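Local coordinates for protein mitochondrial association factor 1 (Toxoplasma gondii, PDB 6BXS) that belongs to a parasite protein family linked to association with host mitochondria and has a macro domain fold, which in relatives binds ADP-ribose, at residues D18-P26 with D249-Y258. Sequence-based numbering, arbitrary orientation.
Sequences DRNVIFFGP and DPRVELQFMY. With SO4 (sulfate ion), chain D.
Pro250 O accepts two N-H groups from Arg19: a bond from NH2 (3.2 Å) and a weak one from NE. The grip lies at the start of a parallel strand pair, 19-24 beside 253-256, in the mixed sheet of the macro domain. The Arg19 chain is extended from CG to NE (chi3 177°), and this carries the guanidinium across to the loop after helix 230-248. There NH2 also forms a salt bridge with Asp249 OD1 on its anti side, tilted 27° out of the carboxylate plane; the 2.5 Å length is unusually short and doubtful. Both acceptors lie in the guanidinium plane, which should fix its rotation. A sulfate, probably from the crystallisation liquor, takes bonds from Arg251 N and NE at O4.

Along the strands, Ile22 N bonds to Leu254 O (3.1 Å) and Ile22 O to Phe256 N (2.8 Å). Val21, Phe23, Leu254 and Phe256 share one face, where helices 230-248 and 263-276 pack. The Phe23 and Phe256 rings are nearly parallel (8°) but slid apart. On the other face Ile22 CD1 packs on Gln255 CG. Gln255 NE2 donates to Glu253 OE2, and Arg215 NE is hydrogen-bonded to Gln255 OE1. Pro26 CB makes a CH-pi contact 4.0 Å from the Tyr258 ring centroid.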
ATOM      1  N   ASP A  18      13.344  12.332  12.439  1.00 28.17           N
ATOM      2  CA  ASP A  18      14.211  11.392  13.150  1.00 30.65           C
ATOM      3  C   ASP A  18      13.560  10.022  13.329  1.00 30.64           C
ATOM      4  O   ASP A  18      13.736   9.375  14.360  1.00 29.83           O
ATOM      5  CB  ASP A  18      14.608  11.954  14.520  1.00 37.04           C
ATOM      6  CG  ASP A  18      15.300  13.297  14.422  1.00 40.97           C
ATOM      7  OD1 ASP A  18      16.179  13.451  13.550  1.00 42.31           O
ATOM      8  OD2 ASP A  18      14.966  14.200  15.218  1.00 56.40           O
ATOM      9  N   ARG A  19      12.816   9.581  12.320  1.00 30.31           N
ATOM     10  CA  ARG A  19      12.200   8.258  12.346  1.00 30.18           C
ATOM     11  C   ARG A  19      13.140   7.201  11.776  1.00 29.57           C
ATOM     12  O   ARG A  19      13.906   7.477  10.852  1.00 26.43           O
ATOM     13  CB  ARG A  19      10.889   8.260  11.554  1.00 27.91           C
ATOM     14  CG  ARG A  19       9.725   8.914  12.276  1.00 28.93           C
ATOM     15  CD  ARG A  19       8.513   9.052  11.368  1.00 23.31           C
ATOM     16  NE  ARG A  19       7.366   9.617  12.075  1.00 24.32           N
ATOM     17  CZ  ARG A  19       7.266  10.893  12.439  1.00 30.21           C
ATOM     18  NH1 ARG A  19       8.245  11.746  12.169  1.00 24.69           N
ATOM     19  NH2 ARG A  19       6.187  11.316  13.081  1.00 32.46           N
ATOM     20  N   ASN A  20      13.080   5.997  12.336  1.00 26.73           N
ATOM     21  CA  ASN A  20      13.739   4.845  11.735  1.00 27.04           C
ATOM     22  C   ASN A  20      12.879   4.257  10.624  1.00 29.38           C
ATOM     23  O   ASN A  20      11.686   4.023  10.813  1.00 27.43           O
ATOM     24  CB  ASN A  20      14.026   3.768  12.785  1.00 27.75           C
ATOM     25  CG  ASN A  20      15.292   4.037  13.574  1.00 33.52           C
ATOM     26  OD1 ASN A  20      16.146   4.822  13.161  1.00 32.88           O
ATOM     27  ND2 ASN A  20      15.428   3.367  14.712  1.00 42.91           N
ATOM     28  N   VAL A  21      13.491   4.032   9.465  1.00 28.91           N
ATOM     29  CA  VAL A  21      12.832   3.352   8.358  1.00 23.59           C
ATOM     30  C   VAL A  21      13.572   2.057   8.055  1.00 25.52           C
ATOM     31  O   VAL A  21      14.805   2.030   8.020  1.00 24.70           O
ATOM     32  CB  VAL A  21      12.784   4.225   7.091  1.00 24.89           C
ATOM     33  CG1 VAL A  21      12.049   3.503   5.973  1.00 26.47           C
ATOM     34  CG2 VAL A  21      12.115   5.558   7.390  1.00 23.60           C
ATOM     35  N   ILE A  22      12.814   0.988   7.848  1.00 22.08           N
ATOM     36  CA  ILE A  22      13.388  -0.305   7.496  1.00 19.65           C
ATOM     37  C   ILE A  22      13.434  -0.483   5.984  1.00 26.68           C
ATOM     38  O   ILE A  22      12.443  -0.242   5.291  1.00 22.51           O
ATOM     39  CB  ILE A  22      12.583  -1.461   8.117  1.00 23.73           C
ATOM     40  CG1 ILE A  22      12.807  -1.504   9.630  1.00 27.46           C
ATOM     41  CG2 ILE A  22      12.990  -2.803   7.505  1.00 26.11           C
ATOM     42  CD1 ILE A  22      11.747  -2.273  10.381  1.00 27.88           C
ATOM     43  N   PHE A  23      14.591  -0.913   5.485  1.00 21.71           N
ATOM     44  CA  PHE A  23      14.748  -1.270   4.081  1.00 25.89           C
ATOM     45  C   PHE A  23      15.225  -2.710   3.982  1.00 25.93           C
ATOM     46  O   PHE A  23      16.415  -2.987   4.133  1.00 26.74           O
ATOM     47  CB  PHE A  23      15.733  -0.336   3.381  1.00 24.89           C
ATOM     48  CG  PHE A  23      15.345   1.109   3.445  1.00 24.50           C
ATOM     49  CD1 PHE A  23      15.733   1.893   4.516  1.00 28.56           C
ATOM     50  CD2 PHE A  23      14.593   1.685   2.435  1.00 25.92           C
ATOM     51  CE1 PHE A  23      15.379   3.225   4.581  1.00 27.16           C
ATOM     52  CE2 PHE A  23      14.235   3.018   2.495  1.00 29.81           C
ATOM     53  CZ  PHE A  23      14.631   3.790   3.571  1.00 30.91           C
ATOM     54  N   PHE A  24      14.293  -3.624   3.742  1.00 21.97           N
ATOM     55  CA  PHE A  24      14.624  -5.041   3.675  1.00 26.23           C
ATOM     56  C   PHE A  24      15.618  -5.312   2.558  1.00 23.57           C
ATOM     57  O   PHE A  24      15.506  -4.755   1.465  1.00 25.75           O
ATOM     58  CB  PHE A  24      13.364  -5.885   3.470  1.00 28.63           C
ATOM     59  CG  PHE A  24      12.501  -5.994   4.692  1.00 24.82           C
ATOM     60  CD1 PHE A  24      12.862  -6.824   5.741  1.00 24.56           C
ATOM     61  CD2 PHE A  24      11.324  -5.272   4.788  1.00 23.72           C
ATOM     62  CE1 PHE A  24      12.068  -6.929   6.865  1.00 21.93           C
ATOM     63  CE2 PHE A  24      10.525  -5.373   5.909  1.00 22.35           C
ATOM     64  CZ  PHE A  24      10.896  -6.203   6.949  1.00 21.70           C
ATOM     65  N   GLY A  25      16.598  -6.160   2.846  1.00 28.65           N
ATOM     66  CA  GLY A  25      17.577  -6.566   1.856  1.00 28.28           C
ATOM     67  C   GLY A  25      17.025  -7.719   1.048  1.00 28.51           C
ATOM     68  O   GLY A  25      15.874  -8.112   1.246  1.00 28.15           O
ATOM     69  N   PRO A  26      17.841  -8.283   0.145  1.00 28.80           N
ATOM     70  CA  PRO A  26      17.351  -9.351  -0.730  1.00 35.23           C
ATOM     71  C   PRO A  26      17.017 -10.620   0.043  1.00 34.47           C
ATOM     72  O   PRO A  26      17.799 -11.034   0.897  1.00 33.01           O
ATOM     73  CB  PRO A  26      18.523  -9.606  -1.692  1.00 36.94           C
ATOM     74  CG  PRO A  26      19.590  -8.614  -1.347  1.00 34.29           C
ATOM     75  CD  PRO A  26      19.290  -8.068   0.006  1.00 31.81           C
ATOM     76  N   ASP A 249       2.345  13.222  10.990  1.00 25.62           N
ATOM     77  CA  ASP A 249       3.234  12.988  12.134  1.00 23.39           C
ATOM     78  C   ASP A 249       2.908  11.654  12.811  1.00 24.05           C
ATOM     79  O   ASP A 249       2.637  11.609  14.009  1.00 22.55           O
ATOM     80  CB  ASP A 249       3.119  14.142  13.140  1.00 23.42           C
ATOM     81  CG  ASP A 249       4.162  14.069  14.250  1.00 31.30           C
ATOM     82  OD1 ASP A 249       5.237  13.475  14.029  1.00 28.69           O
ATOM     83  OD2 ASP A 249       3.905  14.611  15.345  1.00 29.30           O
ATOM     84  N   PRO A 250       2.926  10.560  12.036  1.00 24.92           N
ATOM     85  CA  PRO A 250       2.359   9.297  12.516  1.00 27.64           C
ATOM     86  C   PRO A 250       3.277   8.491  13.432  1.00 25.40           C
ATOM     87  O   PRO A 250       4.493   8.683  13.432  1.00 25.74           O
ATOM     88  CB  PRO A 250       2.100   8.536  11.219  1.00 27.67           C
ATOM     89  CG  PRO A 250       3.195   8.991  10.312  1.00 24.59           C
ATOM     90  CD  PRO A 250       3.489  10.426  10.681  1.00 21.63           C
ATOM     91  N   ARG A 251       2.675   7.594  14.206  1.00 23.40           N
ATOM     92  CA  ARG A 251       3.420   6.649  15.029  1.00 29.95           C
ATOM     93  C   ARG A 251       3.764   5.404  14.224  1.00 26.52           C
ATOM     94  O   ARG A 251       4.646   4.633  14.607  1.00 22.60           O
ATOM     95  CB  ARG A 251       2.612   6.253  16.265  1.00 28.71           C
ATOM     96  CG  ARG A 251       2.255   7.413  17.183  1.00 28.61           C
ATOM     97  CD  ARG A 251       1.101   7.058  18.113  1.00 31.31           C
ATOM     98  NE  ARG A 251      -0.070   6.594  17.370  1.00 48.95           N
ATOM     99  CZ  ARG A 251      -1.235   6.268  17.920  1.00 41.25           C
ATOM    100  NH1 ARG A 251      -2.231   5.853  17.150  1.00 38.80           N
ATOM    101  NH2 ARG A 251      -1.410   6.356  19.234  1.00 47.71           N
ATOM    102  N   VAL A 252       3.060   5.210  13.111  1.00 24.88           N
ATOM    103  CA  VAL A 252       3.225   4.011  12.300  1.00 25.76           C
ATOM    104  C   VAL A 252       4.654   3.917  11.772  1.00 25.70           C
ATOM    105  O   VAL A 252       5.240   4.909  11.340  1.00 24.62           O
ATOM    106  CB  VAL A 252       2.215   3.974  11.116  1.00 23.27           C
ATOM    107  CG1 VAL A 252       2.621   4.929   9.995  1.00 21.33           C
ATOM    108  CG2 VAL A 252       2.076   2.560  10.573  1.00 25.10           C
ATOM    109  N   GLU A 253       5.208   2.710  11.831  1.00 25.14           N
ATOM    110  CA  GLU A 253       6.563   2.440  11.365  1.00 24.75           C
ATOM    111  C   GLU A 253       6.569   2.155   9.865  1.00 26.52           C
ATOM    112  O   GLU A 253       5.718   1.418   9.365  1.00 24.56           O
ATOM    113  CB  GLU A 253       7.150   1.258  12.145  1.00 28.87           C
ATOM    114  CG  GLU A 253       8.430   0.661  11.571  1.00 39.74           C
ATOM    115  CD  GLU A 253       8.939  -0.512  12.391  1.00 41.06           C
ATOM    116  OE1 GLU A 253       9.232  -0.322  13.591  1.00 50.42           O
ATOM    117  OE2 GLU A 253       9.038  -1.628  11.839  1.00 37.57           O
ATOM    118  N   LEU A 254       7.528   2.741   9.153  1.00 24.19           N
ATOM    119  CA  LEU A 254       7.657   2.533   7.714  1.00 24.94           C
ATOM    120  C   LEU A 254       8.647   1.415   7.395  1.00 26.46           C
ATOM    121  O   LEU A 254       9.773   1.404   7.899  1.00 22.22           O
ATOM    122  CB  LEU A 254       8.102   3.823   7.019  1.00 23.30           C
ATOM    123  CG  LEU A 254       7.120   4.995   7.005  1.00 33.65           C
ATOM    124  CD1 LEU A 254       7.755   6.195   6.320  1.00 40.63           C
ATOM    125  CD2 LEU A 254       5.826   4.617   6.312  1.00 32.47           C
ATOM    126  N   GLN A 255       8.210   0.480   6.558  1.00 21.09           N
ATOM    127  CA  GLN A 255       9.071  -0.574   6.037  1.00 18.48           C
ATOM    128  C   GLN A 255       8.970  -0.594   4.519  1.00 23.68           C
ATOM    129  O   GLN A 255       7.875  -0.488   3.967  1.00 26.35           O
ATOM    130  CB  GLN A 255       8.681  -1.939   6.602  1.00 18.93           C
ATOM    131  CG  GLN A 255       8.570  -1.996   8.110  1.00 22.77           C
ATOM    132  CD  GLN A 255       8.137  -3.363   8.601  1.00 23.95           C
ATOM    133  OE1 GLN A 255       7.872  -4.267   7.805  1.00 24.56           O
ATOM    134  NE2 GLN A 255       8.062  -3.524   9.915  1.00 25.73           N
ATOM    135  N   PHE A 256      10.112  -0.726   3.849  1.00 22.42           N
ATOM    136  CA  PHE A 256      10.145  -0.821   2.394  1.00 24.64           C
ATOM    137  C   PHE A 256      10.637  -2.188   1.941  1.00 27.21           C
ATOM    138  O   PHE A 256      11.687  -2.661   2.375  1.00 24.53           O
ATOM    139  CB  PHE A 256      11.027   0.278   1.803  1.00 25.09           C
ATOM    140  CG  PHE A 256      10.385   1.633   1.812  1.00 28.98           C
ATOM    141  CD1 PHE A 256       9.525   2.009   0.795  1.00 27.28           C
ATOM    142  CD2 PHE A 256      10.633   2.528   2.838  1.00 25.62           C
ATOM    143  CE1 PHE A 256       8.926   3.254   0.800  1.00 30.64           C
ATOM    144  CE2 PHE A 256      10.037   3.774   2.847  1.00 28.36           C
ATOM    145  CZ  PHE A 256       9.182   4.137   1.827  1.00 26.72           C
ATOM    146  N   MET A 257       9.863  -2.813   1.061  1.00 28.80           N
ATOM    147  CA  MET A 257      10.211  -4.113   0.507  1.00 26.21           C
ATOM    148  C   MET A 257      11.381  -3.970  -0.456  1.00 25.17           C
ATOM    149  O   MET A 257      11.746  -2.856  -0.836  1.00 27.11           O
ATOM    150  CB  MET A 257       9.006  -4.730  -0.200  1.00 24.46           C
ATOM    151  CG  MET A 257       7.786  -4.875   0.697  1.00 22.90           C
ATOM    152  SD  MET A 257       6.283  -5.278  -0.208  1.00 26.33           S
ATOM    153  CE  MET A 257       6.710  -6.885  -0.875  1.00 32.93           C
ATOM    154  N   TYR A 258      11.957  -5.097  -0.860  1.00 23.85           N
ATOM    155  CA  TYR A 258      13.179  -5.079  -1.651  1.00 28.17           C
ATOM    156  C   TYR A 258      12.927  -5.216  -3.147  1.00 29.71           C
ATOM    157  O   TYR A 258      12.080  -5.995  -3.579  1.00 27.32           O
ATOM    158  CB  TYR A 258      14.115  -6.200  -1.204  1.00 29.77           C
ATOM    159  CG  TYR A 258      15.421  -6.227  -1.966  1.00 29.85           C
ATOM    160  CD1 TYR A 258      16.479  -5.405  -1.598  1.00 31.62           C
ATOM    161  CD2 TYR A 258      15.594  -7.065  -3.060  1.00 35.01           C
ATOM    162  CE1 TYR A 258      17.675  -5.423  -2.293  1.00 34.08           C
ATOM    163  CE2 TYR A 258      16.785  -7.089  -3.763  1.00 34.97           C
ATOM    164  CZ  TYR A 258      17.821  -6.267  -3.374  1.00 37.10           C
ATOM    165  OH  TYR A 258      19.010  -6.288  -4.069  1.00 40.32           O
TER
HETATM  166  S   SO4 D 501      -0.717   6.836  13.561  1.00 29.24           S
HETATM  167  O1  SO4 D 501      -1.018   7.548  12.322  1.00 31.79           O
HETATM  168  O2  SO4 D 501      -1.956   6.336  14.148  1.00 24.15           O
HETATM  169  O3  SO4 D 501       0.176   5.719  13.276  1.00 26.53           O
HETATM  170  O4  SO4 D 501      -0.069   7.751  14.498  1.00 30.50           O
HETATM  171  O   HOH W   1      14.389  -1.945   0.487  1.00 23.82           O